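PDB 2E3U: hypothetical protein PH1566 from Pyrococcus horikoshii, which probably binds RNA through its two KH domains, as expected of a Dim2p-type factor in pre-ribosomal RNA processing. Local coordinates for residues A[60-65]-A[108-113]; A[148-153]-A[196-201]; A[142-147]-A[162-167]. One frame throughout, in Å; residues are numbered along the deposited sequence.

Interaction 1. Residues A[60-65]-A[108-113]; sequences EKRTKT and RAFRLL
Arg62 and Phe110 each carry CG beside the backbone N (chi1 -59° and -80°), and the arginine chain then runs extended from CG to NE, which carries its guanidinium over the phenylalanine ring. Arg62 lies in the last turn of helix 54-63 of the first KH domain; Phe110 lies in the 3-10 segment 110-113. The two flat groups are stacked, with planes 9° apart and centres separated by 4.0 Å, and the position of Arg62 CZ over the ring face meets the geometry of a cation-pi interaction. Arg62 CZ sits toward the rim of the ring, 3.8 Å from Phe110 CD2, and NH1 and NH2 spread over the same side. A salt bridge from NE to Glu58, one turn back in the helix, holds the group from the backbone end. Leu113 completes the contact: its CD1 meets Arg62 CD at 3.6 Å, while its other methyl, CD2, rests 3.6 Å from Thr63 CG2. Both Leu113 and Thr63 also touch helix 87-101. The Thr63 hydroxyl turns to polar partners, bonding to Ile59 O and accepting a hydrogen bond from Thr65 OG1, with 2.7 Å between Thr65 OG1 and Thr63 OG1.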
loop_
_atom_site.group_PDB
_atom_site.type_symbol
_atom_site.label_atom_id
_atom_site.label_comp_id
_atom_site.label_asym_id
_atom_site.label_seq_id
_atom_site.Cartn_x
_atom_site.Cartn_y
_atom_site.Cartn_z
ATOM N N GLU A 60 5.735 -11.038 11.466
ATOM C CA GLU A 60 5.243 -11.924 12.518
ATOM C C GLU A 60 5.439 -11.395 13.940
ATOM O O GLU A 60 4.529 -11.496 14.770
ATOM C CB GLU A 60 5.875 -13.304 12.381
ATOM C CG GLU A 60 5.428 -13.971 11.107
ATOM C CD GLU A 60 6.066 -15.285 10.889
ATOM O OE1 GLU A 60 7.200 -15.485 11.350
ATOM O OE2 GLU A 60 5.424 -16.119 10.249
ATOM N N LYS A 61 6.619 -10.836 14.209
ATOM C CA LYS A 61 6.986 -10.361 15.534
ATOM C C LYS A 61 6.196 -9.090 15.932
ATOM O O LYS A 61 5.712 -8.977 17.059
ATOM C CB LYS A 61 8.503 -10.138 15.594
ATOM C CG LYS A 61 8.985 -9.235 16.737
ATOM C CD LYS A 61 10.501 -9.206 16.942
ATOM C CE LYS A 61 10.858 -7.989 17.813
ATOM N NZ LYS A 61 12.197 -8.083 18.515
ATOM N N ARG A 62 6.050 -8.156 15.001
ATOM C CA ARG A 62 5.336 -6.906 15.254
ATOM C C ARG A 62 3.805 -7.017 15.364
ATOM O O ARG A 62 3.156 -6.177 15.988
ATOM C CB ARG A 62 5.726 -5.871 14.206
ATOM C CG ARG A 62 7.224 -5.555 14.157
ATOM C CD ARG A 62 7.414 -4.147 13.617
ATOM N NE ARG A 62 8.735 -3.937 13.042
ATOM C CZ ARG A 62 9.179 -2.774 12.579
ATOM N NH1 ARG A 62 10.414 -2.707 12.067
ATOM N NH2 ARG A 62 8.400 -1.685 12.633
ATOM N N THR A 63 3.236 -8.050 14.761
ATOM C CA THR A 63 1.781 -8.263 14.781
ATOM C C THR A 63 1.356 -9.459 15.644
ATOM O O THR A 63 0.191 -9.548 16.061
ATOM C CB THR A 63 1.231 -8.460 13.348
ATOM O OG1 THR A 63 1.847 -9.612 12.746
ATOM C CG2 THR A 63 1.489 -7.197 12.493
ATOM N N LYS A 64 2.300 -10.359 15.914
ATOM C CA LYS A 64 2.069 -11.564 16.712
ATOM C C LYS A 64 1.154 -12.516 15.962
ATOM O O LYS A 64 0.214 -13.105 16.519
ATOM C CB LYS A 64 1.574 -11.246 18.132
ATOM C CG LYS A 64 2.531 -10.342 18.950
ATOM C CD LYS A 64 2.023 -10.103 20.378
ATOM C CE LYS A 64 2.456 -8.719 20.925
ATOM N NZ LYS A 64 1.496 -7.617 20.495
ATOM N N THR A 65 1.468 -12.663 14.672
ATOM C CA THR A 65 0.746 -13.553 13.785
ATOM C C THR A 65 1.720 -14.504 13.105
ATOM O O THR A 65 2.948 -14.346 13.168
ATOM C CB THR A 65 -0.022 -12.762 12.699
ATOM O OG1 THR A 65 0.911 -11.969 11.935
ATOM C CG2 THR A 65 -1.154 -11.891 13.345
ATOM N N ARG A 108 8.024 0.971 4.617
ATOM C CA ARG A 108 6.886 1.843 4.286
ATOM C C ARG A 108 5.538 1.204 4.598
ATOM O O ARG A 108 4.690 1.874 5.181
ATOM C CB ARG A 108 6.963 2.309 2.830
ATOM C CG ARG A 108 8.170 3.304 2.592
ATOM C CD ARG A 108 7.747 4.537 1.799
ATOM N NE ARG A 108 7.104 4.242 0.497
ATOM C CZ ARG A 108 6.324 5.111 -0.156
ATOM N NH1 ARG A 108 5.794 4.799 -1.345
ATOM N NH2 ARG A 108 6.077 6.307 0.371
ATOM N N ALA A 109 5.350 -0.087 4.250
ATOM C CA ALA A 109 4.150 -0.864 4.692
ATOM C C ALA A 109 3.935 -0.906 6.216
ATOM O O ALA A 109 2.783 -0.897 6.686
ATOM C CB ALA A 109 4.200 -2.267 4.151
ATOM N N PHE A 110 5.025 -0.971 7.002
ATOM C CA PHE A 110 4.913 -0.984 8.483
ATOM C C PHE A 110 4.251 0.257 9.086
ATOM O O PHE A 110 3.828 0.235 10.249
ATOM C CB PHE A 110 6.264 -1.175 9.169
ATOM C CG PHE A 110 6.753 -2.599 9.204
ATOM C CD1 PHE A 110 5.915 -3.636 9.592
ATOM C CD2 PHE A 110 8.080 -2.884 8.911
ATOM C CE1 PHE A 110 6.369 -4.948 9.630
ATOM C CE2 PHE A 110 8.569 -4.208 8.955
ATOM C CZ PHE A 110 7.711 -5.233 9.320
ATOM N N ARG A 111 4.145 1.331 8.318
ATOM C CA ARG A 111 3.230 2.437 8.674
ATOM C C ARG A 111 1.836 1.938 9.119
ATOM O O ARG A 111 1.246 2.482 10.054
ATOM C CB ARG A 111 3.066 3.425 7.507
ATOM C CG ARG A 111 2.338 4.735 7.903
ATOM C CD ARG A 111 2.062 5.631 6.704
ATOM N NE ARG A 111 1.166 6.699 7.137
ATOM C CZ ARG A 111 1.086 7.915 6.604
ATOM N NH1 ARG A 111 0.230 8.755 7.143
ATOM N NH2 ARG A 111 1.859 8.291 5.553
ATOM N N LEU A 112 1.345 0.883 8.473
ATOM C CA LEU A 112 0.021 0.356 8.717
ATOM C C LEU A 112 -0.174 -0.152 10.150
ATOM O O LEU A 112 -1.315 -0.338 10.572
ATOM C CB LEU A 112 -0.309 -0.758 7.740
ATOM C CG LEU A 112 -0.695 -0.291 6.340
ATOM C CD1 LEU A 112 -0.463 -1.477 5.414
ATOM C CD2 LEU A 112 -2.142 0.129 6.340
ATOM N N LEU A 113 0.925 -0.381 10.886
ATOM C CA LEU A 113 0.859 -0.769 12.305
ATOM C C LEU A 113 0.335 0.345 13.184
ATOM O O LEU A 113 -0.123 0.084 14.280
ATOM C CB LEU A 113 2.235 -1.210 12.814
ATOM C CG LEU A 113 2.820 -2.485 12.188
ATOM C CD1 LEU A 113 4.252 -2.683 12.615
ATOM C CD2 LEU A 113 1.973 -3.638 12.638
#

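Interaction 2. Residues A[148-153]-A[196-201]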
loop_
_atom_site.group_PDB
_atom_site.type_symbol
_atom_site.label_atom_id
_atom_site.label_comp_id
_atom_site.label_asym_id
_atom_site.label_seq_id
_atom_site.Cartn_x
_atom_site.Cartn_y
_atom_site.Cartn_z
ATOM N N GLY A 148 9.550 11.311 -10.430
ATOM C CA GLY A 148 8.704 11.014 -9.262
ATOM C C GLY A 148 8.325 12.220 -8.387
ATOM O O GLY A 148 7.914 12.036 -7.248
ATOM N N ARG A 149 8.474 13.441 -8.914
ATOM C CA ARG A 149 8.214 14.664 -8.131
ATOM C C ARG A 149 6.750 14.870 -7.785
ATOM O O ARG A 149 6.454 15.370 -6.697
ATOM C CB ARG A 149 8.697 15.904 -8.858
ATOM C CG ARG A 149 10.189 15.874 -9.145
ATOM C CD ARG A 149 10.591 17.095 -9.959
ATOM N NE ARG A 149 10.354 18.376 -9.282
ATOM C CZ ARG A 149 11.290 19.106 -8.654
ATOM N NH1 ARG A 149 12.568 18.690 -8.551
ATOM N NH2 ARG A 149 10.949 20.283 -8.120
ATOM N N THR A 150 5.845 14.522 -8.709
ATOM C CA THR A 150 4.428 14.666 -8.452
ATOM C C THR A 150 3.981 13.729 -7.344
ATOM O O THR A 150 3.160 14.106 -6.521
ATOM C CB THR A 150 3.565 14.437 -9.744
ATOM O OG1 THR A 150 4.061 15.251 -10.800
ATOM C CG2 THR A 150 2.083 14.762 -9.512
ATOM N N ARG A 151 4.507 12.510 -7.316
ATOM C CA ARG A 151 4.113 11.559 -6.286
ATOM C C ARG A 151 4.648 12.034 -4.930
ATOM O O ARG A 151 3.957 11.956 -3.936
ATOM C CB ARG A 151 4.603 10.146 -6.621
ATOM C CG ARG A 151 4.557 9.163 -5.451
ATOM C CD ARG A 151 5.527 8.031 -5.729
ATOM N NE ARG A 151 6.212 7.494 -4.557
ATOM C CZ ARG A 151 7.162 8.120 -3.850
ATOM N NH1 ARG A 151 7.735 7.500 -2.808
ATOM N NH2 ARG A 151 7.541 9.362 -4.142
ATOM N N GLN A 152 5.873 12.546 -4.901
ATOM C CA GLN A 152 6.377 13.224 -3.690
ATOM C C GLN A 152 5.513 14.440 -3.225
ATOM O O GLN A 152 5.235 14.597 -2.037
ATOM C CB GLN A 152 7.814 13.655 -3.956
ATOM C CG GLN A 152 8.610 14.002 -2.739
ATOM C CD GLN A 152 10.097 14.234 -3.033
ATOM O OE1 GLN A 152 10.789 14.828 -2.208
ATOM N NE2 GLN A 152 10.592 13.753 -4.197
ATOM N N ILE A 153 5.067 15.282 -4.157
ATOM C CA ILE A 153 4.171 16.369 -3.821
ATOM C C ILE A 153 2.835 15.852 -3.194
ATOM O O ILE A 153 2.425 16.324 -2.097
ATOM C CB ILE A 153 3.903 17.277 -5.031
ATOM C CG1 ILE A 153 5.234 17.969 -5.459
ATOM C CG2 ILE A 153 2.725 18.267 -4.691
ATOM C CD1 ILE A 153 5.225 18.666 -6.793
ATOM N N SER A 196 -3.911 23.047 -11.104
ATOM C CA SER A 196 -5.174 22.773 -10.437
ATOM C C SER A 196 -5.003 21.742 -9.300
ATOM O O SER A 196 -5.571 21.916 -8.214
ATOM C CB SER A 196 -6.241 22.333 -11.430
ATOM O OG SER A 196 -5.913 21.087 -11.979
ATOM N N VAL A 197 -4.233 20.681 -9.540
ATOM C CA VAL A 197 -4.074 19.638 -8.524
ATOM C C VAL A 197 -3.281 20.164 -7.339
ATOM O O VAL A 197 -3.643 19.916 -6.197
ATOM C CB VAL A 197 -3.449 18.314 -9.104
ATOM C CG1 VAL A 197 -3.149 17.317 -7.989
ATOM C CG2 VAL A 197 -4.388 17.720 -10.128
ATOM N N TYR A 198 -2.232 20.920 -7.616
ATOM C CA TYR A 198 -1.396 21.503 -6.575
ATOM C C TYR A 198 -2.150 22.551 -5.723
ATOM O O TYR A 198 -1.934 22.653 -4.495
ATOM C CB TYR A 198 -0.110 22.091 -7.175
ATOM C CG TYR A 198 0.831 21.105 -7.866
ATOM C CD1 TYR A 198 1.726 21.540 -8.862
ATOM C CD2 TYR A 198 0.843 19.754 -7.529
ATOM C CE1 TYR A 198 2.594 20.653 -9.503
ATOM C CE2 TYR A 198 1.719 18.855 -8.155
ATOM C CZ TYR A 198 2.600 19.308 -9.141
ATOM O OH TYR A 198 3.482 18.393 -9.756
ATOM N N ARG A 199 -3.012 23.332 -6.363
ATOM C CA ARG A 199 -3.858 24.268 -5.641
ATOM C C ARG A 199 -4.902 23.540 -4.778
ATOM O O ARG A 199 -5.079 23.889 -3.626
ATOM C CB ARG A 199 -4.486 25.300 -6.588
ATOM C CG ARG A 199 -3.539 26.481 -6.931
ATOM C CD ARG A 199 -3.930 27.116 -8.243
ATOM N NE ARG A 199 -3.237 28.361 -8.623
ATOM C CZ ARG A 199 -2.135 28.406 -9.371
ATOM N NH1 ARG A 199 -1.554 27.281 -9.766
ATOM N NH2 ARG A 199 -1.597 29.569 -9.712
ATOM N N TYR A 200 -5.571 22.527 -5.325
ATOM C CA TYR A 200 -6.417 21.619 -4.540
ATOM C C TYR A 200 -5.719 21.036 -3.301
ATOM O O TYR A 200 -6.298 21.012 -2.210
ATOM C CB TYR A 200 -6.998 20.466 -5.402
ATOM C CG TYR A 200 -7.540 19.313 -4.549
ATOM C CD1 TYR A 200 -8.834 19.348 -4.037
ATOM C CD2 TYR A 200 -6.744 18.214 -4.246
ATOM C CE1 TYR A 200 -9.332 18.308 -3.245
ATOM C CE2 TYR A 200 -7.209 17.176 -3.441
ATOM C CZ TYR A 200 -8.496 17.230 -2.942
ATOM O OH TYR A 200 -8.953 16.198 -2.135
ATOM N N LEU A 201 -4.483 20.563 -3.475
ATOM C CA LEU A 201 -3.709 20.015 -2.366
ATOM C C LEU A 201 -3.313 21.065 -1.332
ATOM O O LEU A 201 -3.282 20.760 -0.132
ATOM C CB LEU A 201 -2.471 19.242 -2.856
ATOM C CG LEU A 201 -2.686 17.906 -3.543
ATOM C CD1 LEU A 201 -1.501 17.548 -4.426
ATOM C CD2 LEU A 201 -3.008 16.745 -2.555
#
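Tyr198 spans from helix 194-203 to helix 149-158 of the second KH domain, the helix that starts straight after the GXXG loop, and its ring and hydroxyl meet Ile153 and Thr150. Ile153 touches the tyrosine through both branches: its CG2 lies 3.7 Å from Tyr198 CE2, and its CD1 reaches 3.6 Å from Tyr198 CZ and 3.4 Å from Tyr198 OH. The two side chains cross at about a right angle, and the isoleucine approaches the ring obliquely, CG2 near CD2 and CE2, CD1 near CZ and OH. The polar element is slight. Thr150 OG1 donates a weak hydrogen bond to Tyr198 OH at 3.4 Å, made possible by a chi1 of -52° that sets OG1 beside the backbone N and anti to the carbonyl carbon. Further out, the ring of His194 meets that of Tyr198 at about 50°. The two segments run at 20° to each other with axes 11.8 Å apart, a separation the long tyrosine bridges. Helix 175-189 touches both sides, Thr150 meeting Leu188 and Leu201 meeting Ile180. One turn after Tyr198, Leu201 adds a looser apolar touch, its CD1 4.3 Å from Ile153 CG2.

Interaction 3. Residues A[142-147]-A[162-167]; sequences RIIGRK and VSVYGK
Val164 gives up the most surface in this contact, 67 Å², as it packs against two consecutive isoleucines, Ile143 (40 Å²) and Ile144 (33 Å²), at the end of helix 136-144. No hydrogen bond joins the segments; the contact is wholly apolar. With Val164 chi1 at -172°, CG1 is anti to the backbone N and CG2 lies beside it; Val164 CG2 meets Ile143 CG2 at 3.8 Å and also comes near Ile144 CG1, whereas Ile144 CD1 lies 4.1 Å from both Val164 CB and Val164 CG1. Ile143 points its CB at the strand directly. Ile144 does not: it reaches Val164 with the far end of its chain, CG1 and CD1, and only at ordinary van der Waals range. With an alanine at Ile144, CG1 and CD1 would be gone, and Val164 CB and CG1 would probably lose their apolar partner on this side, leaving a gap between the helix end and the strand. Gly145, with phi 81°, is the first residue after the helix to leave helical geometry and begins Gly145-Arg146-Lys147-Gly148, the GXXG loop of a type I KH domain. In such domains the groove between this loop with its flanking helices and the second strand commonly receives single-stranded nucleic acid; the positions of Ile144 and Val164 are consistent with an apolar floor to it. Deeper in, Ile143 touches Val169 on strand 168-173 and Ile185 on helix 175-189, and Val164 also meets Val169; the contact thus seats the end of helix 136-144 over the edge strand 161-165, with the middle strand and helix 175-189 alongside.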
loop_
_atom_site.group_PDB
_atom_site.type_symbol
_atom_site.label_atom_id
_atom_site.label_comp_id
_atom_site.label_asym_id
_atom_site.label_seq_id
_atom_site.Cartn_x
_atom_site.Cartn_y
_atom_site.Cartn_z
ATOM N N ARG A 142 1.537 10.299 -15.225
ATOM C CA ARG A 142 0.782 11.446 -14.753
ATOM C C ARG A 142 0.727 11.508 -13.238
ATOM O O ARG A 142 0.766 12.602 -12.673
ATOM C CB ARG A 142 -0.642 11.388 -15.282
ATOM C CG ARG A 142 -0.818 11.802 -16.720
ATOM C CD ARG A 142 -2.269 11.506 -17.097
ATOM N NE ARG A 142 -2.693 12.169 -18.324
ATOM C CZ ARG A 142 -2.662 11.617 -19.534
ATOM N NH1 ARG A 142 -2.210 10.381 -19.705
ATOM N NH2 ARG A 142 -3.084 12.317 -20.583
ATOM N N ILE A 143 0.614 10.350 -12.588
ATOM C CA ILE A 143 0.613 10.294 -11.109
ATOM C C ILE A 143 2.028 10.518 -10.511
ATOM O O ILE A 143 2.194 11.261 -9.534
ATOM C CB ILE A 143 -0.053 8.971 -10.563
ATOM C CG1 ILE A 143 -1.510 8.886 -11.033
ATOM C CG2 ILE A 143 -0.019 8.908 -9.042
ATOM C CD1 ILE A 143 -2.058 7.452 -11.229
ATOM N N ILE A 144 3.026 9.873 -11.118
ATOM C CA ILE A 144 4.407 9.841 -10.651
ATOM C C ILE A 144 5.113 11.178 -10.923
ATOM O O ILE A 144 5.803 11.687 -10.050
ATOM C CB ILE A 144 5.141 8.636 -11.317
ATOM C CG1 ILE A 144 4.655 7.326 -10.677
ATOM C CG2 ILE A 144 6.671 8.704 -11.198
ATOM C CD1 ILE A 144 5.148 6.094 -11.363
ATOM N N GLY A 145 4.918 11.735 -12.126
ATOM C CA GLY A 145 5.561 12.950 -12.562
ATOM C C GLY A 145 6.990 12.745 -13.058
ATOM O O GLY A 145 7.532 11.625 -13.048
ATOM N N ARG A 146 7.613 13.837 -13.471
ATOM C CA ARG A 146 9.015 13.820 -13.862
ATOM C C ARG A 146 9.856 13.508 -12.641
ATOM O O ARG A 146 9.722 14.182 -11.633
ATOM C CB ARG A 146 9.416 15.179 -14.453
ATOM C CG ARG A 146 10.902 15.376 -14.612
ATOM C CD ARG A 146 11.210 16.797 -15.091
ATOM N NE ARG A 146 11.366 17.766 -13.996
ATOM C CZ ARG A 146 12.480 17.926 -13.275
ATOM N NH1 ARG A 146 13.552 17.165 -13.502
ATOM N NH2 ARG A 146 12.534 18.859 -12.329
ATOM N N LYS A 147 10.704 12.480 -12.751
ATOM C CA LYS A 147 11.547 11.942 -11.664
ATOM C C LYS A 147 10.816 11.726 -10.335
ATOM O O LYS A 147 11.389 11.946 -9.258
ATOM C CB LYS A 147 12.805 12.795 -11.459
ATOM C CG LYS A 147 13.647 13.015 -12.715
ATOM C CD LYS A 147 15.122 13.023 -12.365
ATOM C CE LYS A 147 15.946 13.820 -13.358
ATOM N NZ LYS A 147 17.170 14.366 -12.684
ATOM N N VAL A 162 2.125 6.644 -0.874
ATOM C CA VAL A 162 1.541 6.277 -2.184
ATOM C C VAL A 162 2.459 5.369 -2.974
ATOM O O VAL A 162 3.608 5.674 -3.144
ATOM C CB VAL A 162 1.278 7.518 -3.064
ATOM C CG1 VAL A 162 0.828 7.088 -4.487
ATOM C CG2 VAL A 162 0.230 8.459 -2.382
ATOM N N SER A 163 1.927 4.261 -3.470
ATOM C CA SER A 163 2.702 3.329 -4.288
ATOM C C SER A 163 1.978 3.072 -5.629
ATOM O O SER A 163 0.833 2.600 -5.657
ATOM C CB SER A 163 2.888 2.004 -3.525
ATOM O OG SER A 163 3.475 1.045 -4.364
ATOM N N VAL A 164 2.636 3.441 -6.722
ATOM C CA VAL A 164 2.130 3.199 -8.056
ATOM C C VAL A 164 2.885 1.972 -8.591
ATOM O O VAL A 164 4.103 1.954 -8.685
ATOM C CB VAL A 164 2.282 4.463 -8.939
ATOM C CG1 VAL A 164 1.574 4.296 -10.288
ATOM C CG2 VAL A 164 1.701 5.678 -8.214
ATOM N N TYR A 165 2.151 0.929 -8.910
ATOM C CA TYR A 165 2.765 -0.353 -9.190
ATOM C C TYR A 165 1.822 -1.141 -10.094
ATOM O O TYR A 165 0.673 -1.381 -9.740
ATOM C CB TYR A 165 3.062 -1.118 -7.872
ATOM C CG TYR A 165 3.824 -2.403 -8.080
ATOM C CD1 TYR A 165 3.154 -3.622 -8.160
ATOM C CD2 TYR A 165 5.216 -2.398 -8.251
ATOM C CE1 TYR A 165 3.843 -4.814 -8.399
ATOM C CE2 TYR A 165 5.923 -3.587 -8.474
ATOM C CZ TYR A 165 5.225 -4.795 -8.546
ATOM O OH TYR A 165 5.902 -5.993 -8.755
ATOM N N GLY A 166 2.314 -1.511 -11.277
ATOM C CA GLY A 166 1.526 -2.243 -12.259
ATOM C C GLY A 166 0.195 -1.562 -12.515
ATOM O O GLY A 166 0.145 -0.399 -12.947
ATOM N N LYS A 167 -0.878 -2.286 -12.212
ATOM C CA LYS A 167 -2.229 -1.861 -12.528
ATOM C C LYS A 167 -2.939 -1.155 -11.365
ATOM O O LYS A 167 -4.136 -0.878 -11.443
ATOM C CB LYS A 167 -3.051 -3.067 -13.042
ATOM C CG LYS A 167 -2.552 -3.629 -14.386
ATOM C CD LYS A 167 -3.491 -4.683 -14.964
ATOM C CE LYS A 167 -4.625 -4.043 -15.788
ATOM N NZ LYS A 167 -5.389 -5.061 -16.581
#

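Interaction 1 belongs to the first KH half of the chain, and interactions 2 and 3 to the second, on the opposite side of the chain's centre: centres lie about 29 Å (1 to 2) and 24 Å (1 to 3) apart, against 12 Å between 2 and 3. Arg108 is one link between the halves, and Arg111, bonded to Gly159 O and Ser161 OG, another. Arg108 NH1 lies 3.0 Å from Val162 O, a probable hydrogen bond, and its NH2 forms a salt bridge with Glu155, to which Arg151 makes a long, weak ion pair. Interactions 2 and 3 meet around the GXXG loop, where Arg151 N lies 3.1 Å from Ile144 O, probably hydrogen-bonded. Both therefore border the presumed RNA-binding loop.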